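Local coordinates for protein basic helix-loop-helix, putative, expressed (Oryza sativa subsp. japonica, PDB 5LW0) that binds ADP-ribose through its macrodomain, the part described here, and probably acts in ADP-ribosylation-linked repair of DNA, at residues Leu52-Ala64 with Arg85-Ile99. Numbering follows the deposited sequence.
Sequences LDRASDIIVDAVA and RILSLVKEKAAKKNI
Segment 52-64, the first part of helix 52-69, crosses helix 85-96 at a signed angle of -47°, the axes 8.9 Å apart at closest approach, and Ser56 and Val90 bring the two backbones nearest. The small Ser56 is a knob among Ile86, Leu89, Val90 and Lys93; in turn Ile86 fills a hole formed by Leu52, Ala55, Ser56 and Ile59.

Lys93 is the third knob, and it shows how a lysine can cross an interface and still find partners for its ammonium group. Fully extended beyond CG (chi3 179°), it rests its CB on CG2 of Val60. Lys93 NZ donates to Ser56 OG and, as part of a salt bridge, to Asp57 OD1, both at 2.7 Å, meeting the latter from above the carboxylate plane, while a water links NZ to Asp53 OD1. Asp53 also forms a long salt bridge with Arg85, whose guanidinium is covered on one face by Leu89 CD1. At the other end Lys97 lays CD against Val60 CG1, and Lys97 NZ makes a hydrogen-bonded salt bridge to Asp61 OD1 at 3.1 Å, arriving on the anti side, 30° out of the carboxylate plane. Ile99, whose backbone N closes the Schellman motif around Asn98 by bonding to Ala94 O, presses CD1 tightly on Val60 CG1 at 3.4 Å.

The pair belongs to the helical layer over one face of the macrodomain sheet: Val63, Val90 and Ile99 meet Phe104 of strand 104-108, Ile86 approaches strand 74-79 and the bound ADP-ribose, and Ile59 turns to Tyr219 of helix 208-230.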
ATOM      1  N   LEU A  52      -3.441 -15.809  -0.054  1.00 18.39           N
ATOM      2  CA  LEU A  52      -2.289 -15.224   0.723  1.00 18.28           C
ATOM      3  C   LEU A  52      -0.973 -15.784   0.350  1.00 17.74           C
ATOM      4  O   LEU A  52       0.057 -15.093   0.387  1.00 15.23           O
ATOM      5  CB  LEU A  52      -2.506 -15.435   2.237  1.00 20.23           C
ATOM      6  CG  LEU A  52      -3.764 -14.954   2.881  1.00 27.80           C
ATOM      7  CD1 LEU A  52      -3.608 -15.019   4.397  1.00 28.40           C
ATOM      8  CD2 LEU A  52      -4.074 -13.565   2.458  1.00 27.80           C
ATOM      9  N   ASP A  53      -0.914 -17.085   0.064  1.00 16.29           N
ATOM     10  CA  ASP A  53       0.338 -17.669  -0.340  1.00 17.30           C
ATOM     11  C   ASP A  53       0.852 -17.036  -1.618  1.00 15.87           C
ATOM     12  O   ASP A  53       2.038 -16.712  -1.741  1.00 17.44           O
ATOM     13  CB  ASP A  53       0.218 -19.181  -0.480  1.00 19.33           C
ATOM     14  CG  ASP A  53      -0.086 -19.848   0.841  1.00 26.31           C
ATOM     15  OD1 ASP A  53       0.861 -20.005   1.637  1.00 32.55           O
ATOM     16  OD2 ASP A  53      -1.270 -20.209   1.086  1.00 39.04           O
ATOM     17  N   ARG A  54      -0.023 -16.940  -2.626  1.00 15.36           N
ATOM     18  CA  ARG A  54       0.380 -16.319  -3.879  1.00 16.49           C
ATOM     19  C   ARG A  54       0.742 -14.816  -3.680  1.00 15.26           C
ATOM     20  O   ARG A  54       1.737 -14.356  -4.217  1.00 16.29           O
ATOM     21  CB  ARG A  54      -0.716 -16.481  -4.901  1.00 18.33           C
ATOM     22  CG  ARG A  54      -0.432 -15.868  -6.266  1.00 19.66           C
ATOM     23  CD  ARG A  54       0.788 -16.380  -6.960  1.00 25.56           C
ATOM     24  NE  ARG A  54       0.792 -17.775  -7.141  1.00 23.95           N
ATOM     25  CZ  ARG A  54       0.298 -18.405  -8.233  1.00 31.96           C
ATOM     26  NH1 ARG A  54      -0.267 -17.713  -9.234  1.00 31.56           N
ATOM     27  NH2 ARG A  54       0.364 -19.747  -8.324  1.00 27.64           N
ATOM     28  N   ALA A  55      -0.084 -14.119  -2.927  1.00 14.52           N
ATOM     29  CA  ALA A  55       0.173 -12.669  -2.651  1.00 14.59           C
ATOM     30  C   ALA A  55       1.540 -12.475  -2.001  1.00 15.09           C
ATOM     31  O   ALA A  55       2.285 -11.544  -2.371  1.00 14.01           O
ATOM     32  CB  ALA A  55      -0.911 -12.080  -1.843  1.00 14.53           C
ATOM     33  N   SER A  56       1.862 -13.317  -1.012  1.00 15.31           N
ATOM     34  CA  SER A  56       3.109 -13.115  -0.305  1.00 15.88           C
ATOM     35  C   SER A  56       4.329 -13.335  -1.248  1.00 16.10           C
ATOM     36  O   SER A  56       5.331 -12.646  -1.127  1.00 16.68           O
ATOM     37  CB  SER A  56       3.153 -13.988   0.977  1.00 16.52           C
ATOM     38  OG  SER A  56       3.054 -15.381   0.662  1.00 17.66           O
ATOM     39  N   ASP A  57       4.245 -14.292  -2.189  1.00 16.28           N
ATOM     40  CA  ASP A  57       5.274 -14.479  -3.150  1.00 17.29           C
ATOM     41  C   ASP A  57       5.421 -13.211  -3.997  1.00 15.35           C
ATOM     42  O   ASP A  57       6.550 -12.791  -4.358  1.00 15.73           O
ATOM     43  CB  ASP A  57       4.903 -15.611  -4.165  1.00 19.05           C
ATOM     44  CG  ASP A  57       4.957 -17.027  -3.576  1.00 25.23           C
ATOM     45  OD1 ASP A  57       5.584 -17.259  -2.557  1.00 28.07           O
ATOM     46  OD2 ASP A  57       4.420 -17.945  -4.274  1.00 33.39           O
ATOM     47  N   ILE A  58       4.285 -12.670  -4.420  1.00 14.56           N
ATOM     48  CA  ILE A  58       4.285 -11.497  -5.302  1.00 15.49           C
ATOM     49  C   ILE A  58       4.855 -10.242  -4.592  1.00 14.83           C
ATOM     50  O   ILE A  58       5.665  -9.519  -5.173  1.00 15.62           O
ATOM     51  CB  ILE A  58       2.887 -11.247  -5.863  1.00 15.65           C
ATOM     52  CG1 ILE A  58       2.577 -12.359  -6.859  1.00 17.03           C
ATOM     53  CG2 ILE A  58       2.761  -9.881  -6.549  1.00 17.08           C
ATOM     54  CD1 ILE A  58       1.154 -12.389  -7.301  1.00 17.51           C
ATOM     55  N   ILE A  59       4.467 -10.056  -3.328  1.00 14.04           N
ATOM     56  CA  ILE A  59       5.001  -8.920  -2.532  1.00 12.95           C
ATOM     57  C   ILE A  59       6.528  -8.979  -2.504  1.00 13.60           C
ATOM     58  O   ILE A  59       7.234  -7.994  -2.788  1.00 14.19           O
ATOM     59  CB  ILE A  59       4.452  -8.922  -1.067  1.00 13.07           C
ATOM     60  CG1 ILE A  59       2.975  -8.522  -1.031  1.00 13.21           C
ATOM     61  CG2 ILE A  59       5.218  -7.904  -0.213  1.00 14.00           C
ATOM     62  CD1 ILE A  59       2.247  -8.888   0.230  1.00 15.16           C
ATOM     63  N   VAL A  60       7.061 -10.117  -2.125  1.00 14.27           N
ATOM     64  CA  VAL A  60       8.491 -10.255  -1.954  1.00 14.94           C
ATOM     65  C   VAL A  60       9.249 -10.125  -3.264  1.00 15.52           C
ATOM     66  O   VAL A  60      10.300  -9.485  -3.344  1.00 15.11           O
ATOM     67  CB  VAL A  60       8.841 -11.556  -1.197  1.00 18.37           C
ATOM     68  CG1 VAL A  60      10.276 -11.863  -1.277  1.00 27.62           C
ATOM     69  CG2 VAL A  60       8.370 -11.485   0.263  1.00 19.00           C
ATOM     70  N   ASP A  61       8.698 -10.659  -4.340  1.00 14.71           N
ATOM     71  CA  ASP A  61       9.316 -10.437  -5.656  1.00 15.55           C
ATOM     72  C   ASP A  61       9.274  -9.002  -6.111  1.00 14.46           C
ATOM     73  O   ASP A  61      10.247  -8.500  -6.651  1.00 15.75           O
ATOM     74  CB  ASP A  61       8.692 -11.346  -6.689  1.00 20.56           C
ATOM     75  CG  ASP A  61       9.149 -12.829  -6.522  1.00 27.28           C
ATOM     76  OD1 ASP A  61      10.173 -13.120  -5.814  1.00 33.35           O
ATOM     77  OD2 ASP A  61       8.469 -13.709  -7.038  1.00 35.54           O
ATOM     78  N   ALA A  62       8.148  -8.311  -5.891  1.00 12.67           N
ATOM     79  CA  ALA A  62       8.023  -6.890  -6.305  1.00 13.92           C
ATOM     80  C   ALA A  62       8.966  -5.993  -5.478  1.00 14.22           C
ATOM     81  O   ALA A  62       9.567  -5.055  -5.988  1.00 14.97           O
ATOM     82  CB  ALA A  62       6.580  -6.396  -6.129  1.00 13.77           C
ATOM     83  N   VAL A  63       9.068  -6.307  -4.203  1.00 14.53           N
ATOM     84  CA  VAL A  63       9.976  -5.560  -3.301  1.00 13.47           C
ATOM     85  C   VAL A  63      11.432  -5.784  -3.718  1.00 14.11           C
ATOM     86  O   VAL A  63      12.199  -4.834  -3.861  1.00 14.83           O
ATOM     87  CB  VAL A  63       9.749  -5.991  -1.837  1.00 13.20           C
ATOM     88  CG1 VAL A  63      10.894  -5.539  -0.976  1.00 13.75           C
ATOM     89  CG2 VAL A  63       8.408  -5.439  -1.342  1.00 13.91           C
ATOM     90  N   ALA A  64      11.793  -7.034  -3.951  1.00 14.64           N
ATOM     91  CA  ALA A  64      13.173  -7.335  -4.373  1.00 16.86           C
ATOM     92  C   ALA A  64      13.493  -6.586  -5.669  1.00 16.96           C
ATOM     93  O   ALA A  64      14.570  -5.954  -5.778  1.00 18.84           O
ATOM     94  CB  ALA A  64      13.346  -8.811  -4.571  1.00 17.97           C
ATOM     95  N   ARG A  85      -1.513 -13.417   9.012  1.00 17.78           N
ATOM     96  CA  ARG A  85      -0.970 -14.433   8.229  1.00 19.04           C
ATOM     97  C   ARG A  85      -0.122 -13.893   7.082  1.00 16.80           C
ATOM     98  O   ARG A  85       0.929 -14.443   6.757  1.00 16.98           O
ATOM     99  CB  ARG A  85      -2.096 -15.335   7.687  1.00 23.33           C
ATOM    100  CG  ARG A  85      -1.549 -16.477   6.890  1.00 32.15           C
ATOM    101  CD  ARG A  85      -2.357 -17.775   7.023  1.00 41.15           C
ATOM    102  NE  ARG A  85      -1.609 -18.857   6.367  1.00 49.42           N
ATOM    103  CZ  ARG A  85      -1.781 -19.237   5.095  1.00 54.59           C
ATOM    104  NH1 ARG A  85      -2.731 -18.684   4.336  1.00 55.10           N
ATOM    105  NH2 ARG A  85      -1.014 -20.199   4.587  1.00 63.36           N
ATOM    106  N   ILE A  86      -0.551 -12.790   6.475  1.00 15.56           N
ATOM    107  CA  ILE A  86       0.242 -12.240   5.383  1.00 14.58           C
ATOM    108  C   ILE A  86       1.594 -11.711   5.905  1.00 14.65           C
ATOM    109  O   ILE A  86       2.637 -11.938   5.277  1.00 14.09           O
ATOM    110  CB  ILE A  86      -0.533 -11.144   4.568  1.00 16.69           C
ATOM    111  CG1 ILE A  86       0.204 -10.822   3.295  1.00 16.49           C
ATOM    112  CG2 ILE A  86      -0.763  -9.872   5.401  1.00 19.11           C
ATOM    113  CD1 ILE A  86       0.224 -11.936   2.284  1.00 17.83           C
ATOM    114  N   LEU A  87       1.628 -11.122   7.087  1.00 14.79           N
ATOM    115  CA  LEU A  87       2.940 -10.697   7.620  1.00 14.56           C
ATOM    116  C   LEU A  87       3.859 -11.896   7.894  1.00 13.71           C
ATOM    117  O   LEU A  87       5.048 -11.874   7.582  1.00 14.86           O
ATOM    118  CB  LEU A  87       2.811  -9.815   8.871  1.00 15.26           C
ATOM    119  CG  LEU A  87       2.085  -8.500   8.737  1.00 14.84           C
ATOM    120  CD1 LEU A  87       2.217  -7.698  10.025  1.00 15.25           C
ATOM    121  CD2 LEU A  87       2.586  -7.702   7.557  1.00 14.21           C
ATOM    122  N   SER A  88       3.299 -12.970   8.425  1.00 14.35           N
ATOM    123  CA  SER A  88       4.083 -14.164   8.746  0.50 14.91           C
ATOM    124  C   SER A  88       4.687 -14.825   7.482  1.00 15.48           C
ATOM    125  O   SER A  88       5.878 -15.160   7.445  1.00 15.61           O
ATOM    126  CB  SER A  88       3.202 -15.191   9.498  0.50 15.68           C
ATOM    127  OG  SER A  88       3.967 -16.320   9.859  0.50 15.16           O
ATOM    128  N   LEU A  89       3.873 -14.894   6.403  1.00 15.58           N
ATOM    129  CA  LEU A  89       4.322 -15.425   5.151  1.00 15.66           C
ATOM    130  C   LEU A  89       5.356 -14.575   4.522  1.00 14.23           C
ATOM    131  O   LEU A  89       6.366 -15.054   3.998  1.00 16.12           O
ATOM    132  CB  LEU A  89       3.148 -15.608   4.193  1.00 16.19           C
ATOM    133  CG  LEU A  89       2.129 -16.738   4.536  1.00 17.48           C
ATOM    134  CD1 LEU A  89       0.848 -16.592   3.774  1.00 17.95           C
ATOM    135  CD2 LEU A  89       2.748 -18.071   4.285  1.00 20.06           C
ATOM    136  N   VAL A  90       5.127 -13.259   4.519  1.00 13.20           N
ATOM    137  CA  VAL A  90       6.094 -12.384   3.912  1.00 13.54           C
ATOM    138  C   VAL A  90       7.406 -12.420   4.650  1.00 13.79           C
ATOM    139  O   VAL A  90       8.479 -12.438   4.023  1.00 14.98           O
ATOM    140  CB  VAL A  90       5.523 -10.972   3.766  1.00 13.49           C
ATOM    141  CG1 VAL A  90       6.595  -9.970   3.454  1.00 14.13           C
ATOM    142  CG2 VAL A  90       4.452 -10.959   2.690  1.00 13.97           C
ATOM    143  N   LYS A  91       7.365 -12.442   5.970  1.00 14.51           N
ATOM    144  CA  LYS A  91       8.650 -12.534   6.761  1.00 16.61           C
ATOM    145  C   LYS A  91       9.454 -13.777   6.338  1.00 17.43           C
ATOM    146  O   LYS A  91      10.649 -13.701   6.154  1.00 17.44           O
ATOM    147  CB  LYS A  91       8.354 -12.581   8.262  1.00 17.35           C
ATOM    148  CG  LYS A  91       8.005 -11.257   8.820  1.00 21.92           C
ATOM    149  CD  LYS A  91       8.113 -11.298  10.338  1.00 31.06           C
ATOM    150  CE  LYS A  91       6.821 -11.156  10.966  1.00 32.52           C
ATOM    151  NZ  LYS A  91       6.939 -11.276  12.467  1.00 28.28           N
ATOM    152  N   GLU A  92       8.773 -14.911   6.221  1.00 17.54           N
ATOM    153  CA  GLU A  92       9.433 -16.192   5.910  1.00 20.71           C
ATOM    154  C   GLU A  92      10.086 -16.127   4.534  1.00 19.29           C
ATOM    155  O   GLU A  92      11.264 -16.454   4.364  1.00 19.73           O
ATOM    156  CB  GLU A  92       8.399 -17.307   5.845  1.00 26.43           C
ATOM    157  CG  GLU A  92       7.956 -17.893   7.134  1.00 35.51           C
ATOM    158  CD  GLU A  92       6.845 -18.932   6.940  1.00 45.72           C
ATOM    159  OE1 GLU A  92       6.444 -19.181   5.778  1.00 54.63           O
ATOM    160  OE2 GLU A  92       6.377 -19.497   7.949  1.00 56.98           O
ATOM    161  N   LYS A  93       9.346 -15.574   3.590  1.00 18.48           N
ATOM    162  CA  LYS A  93       9.809 -15.480   2.229  1.00 19.24           C
ATOM    163  C   LYS A  93      10.879 -14.420   2.040  1.00 19.31           C
ATOM    164  O   LYS A  93      11.820 -14.627   1.261  1.00 19.15           O
ATOM    165  CB  LYS A  93       8.650 -15.283   1.283  1.00 20.58           C
ATOM    166  CG  LYS A  93       7.703 -16.496   1.330  1.00 21.93           C
ATOM    167  CD  LYS A  93       6.438 -16.296   0.563  1.00 23.37           C
ATOM    168  CE  LYS A  93       5.612 -17.593   0.672  1.00 25.27           C
ATOM    169  NZ  LYS A  93       4.386 -17.571  -0.131  1.00 27.68           N
ATOM    170  N   ALA A  94      10.769 -13.279   2.754  1.00 15.99           N
ATOM    171  CA  ALA A  94      11.770 -12.293   2.649  1.00 15.26           C
ATOM    172  C   ALA A  94      13.112 -12.782   3.178  1.00 19.91           C
ATOM    173  O   ALA A  94      14.143 -12.464   2.625  1.00 19.58           O
ATOM    174  CB  ALA A  94      11.350 -11.040   3.383  1.00 17.28           C
ATOM    175  N   ALA A  95      13.073 -13.546   4.259  1.00 19.14           N
ATOM    176  CA  ALA A  95      14.288 -14.156   4.807  1.00 20.00           C
ATOM    177  C   ALA A  95      14.921 -15.174   3.803  1.00 22.97           C
ATOM    178  O   ALA A  95      16.105 -15.137   3.573  1.00 24.97           O
ATOM    179  CB  ALA A  95      13.998 -14.813   6.126  1.00 19.16           C
ATOM    180  N   LYS A  96      14.109 -16.011   3.198  1.00 24.99           N
ATOM    181  CA  LYS A  96      14.603 -16.951   2.174  1.00 29.33           C
ATOM    182  C   LYS A  96      15.251 -16.238   1.019  1.00 30.05           C
ATOM    183  O   LYS A  96      16.267 -16.683   0.506  1.00 29.76           O
ATOM    184  CB  LYS A  96      13.473 -17.829   1.659  1.00 32.11           C
ATOM    185  CG  LYS A  96      13.032 -18.883   2.652  1.00 44.00           C
ATOM    186  CD  LYS A  96      12.217 -19.995   1.965  1.00 52.26           C
ATOM    187  CE  LYS A  96      10.822 -20.143   2.594  1.00 61.97           C
ATOM    188  NZ  LYS A  96      10.847 -20.876   3.893  1.00 61.83           N
ATOM    189  N   LYS A  97      14.654 -15.130   0.590  1.00 25.46           N
ATOM    190  CA  LYS A  97      15.141 -14.361  -0.556  1.00 27.11           C
ATOM    191  C   LYS A  97      16.237 -13.396  -0.204  1.00 25.31           C
ATOM    192  O   LYS A  97      16.741 -12.665  -1.071  1.00 27.28           O
ATOM    193  CB  LYS A  97      13.992 -13.577  -1.184  1.00 32.32           C
ATOM    194  CG  LYS A  97      13.126 -14.357  -2.139  1.00 41.79           C
ATOM    195  CD  LYS A  97      12.658 -13.468  -3.311  1.00 47.80           C
ATOM    196  CE  LYS A  97      13.751 -13.200  -4.337  1.00 52.78           C
ATOM    197  NZ  LYS A  97      13.181 -12.539  -5.541  1.00 55.58           N
ATOM    198  N   ASN A  98      16.597 -13.345   1.056  1.00 25.65           N
ATOM    199  CA  ASN A  98      17.604 -12.475   1.518  1.00 27.07           C
ATOM    200  C   ASN A  98      17.385 -11.041   1.157  1.00 25.69           C
ATOM    201  O   ASN A  98      18.303 -10.341   0.795  1.00 26.51           O
ATOM    202  CB  ASN A  98      18.954 -12.932   1.000  1.00 32.94           C
ATOM    203  CG  ASN A  98      19.760 -13.505   2.067  1.00 43.49           C
ATOM    204  OD1 ASN A  98      19.770 -14.728   2.256  1.00 50.40           O
ATOM    205  ND2 ASN A  98      20.314 -12.646   2.897  1.00 44.96           N
ATOM    206  N   ILE A  99      16.154 -10.583   1.277  1.00 22.22           N
ATOM    207  CA  ILE A  99      15.894  -9.165   1.119  1.00 22.99           C
ATOM    208  C   ILE A  99      16.611  -8.333   2.198  1.00 20.36           C
ATOM    209  O   ILE A  99      16.629  -8.699   3.373  1.00 20.65           O
ATOM    210  CB  ILE A  99      14.384  -8.919   1.152  1.00 22.93           C
ATOM    211  CG1 ILE A  99      13.778  -9.514  -0.133  1.00 25.94           C
ATOM    212  CG2 ILE A  99      14.098  -7.434   1.240  1.00 22.29           C
ATOM    213  CD1 ILE A  99      12.336  -9.341  -0.260  1.00 27.99           C
TER
HETATM  214  O   HOH W   1       3.124 -19.878   0.585  1.00 31.74           O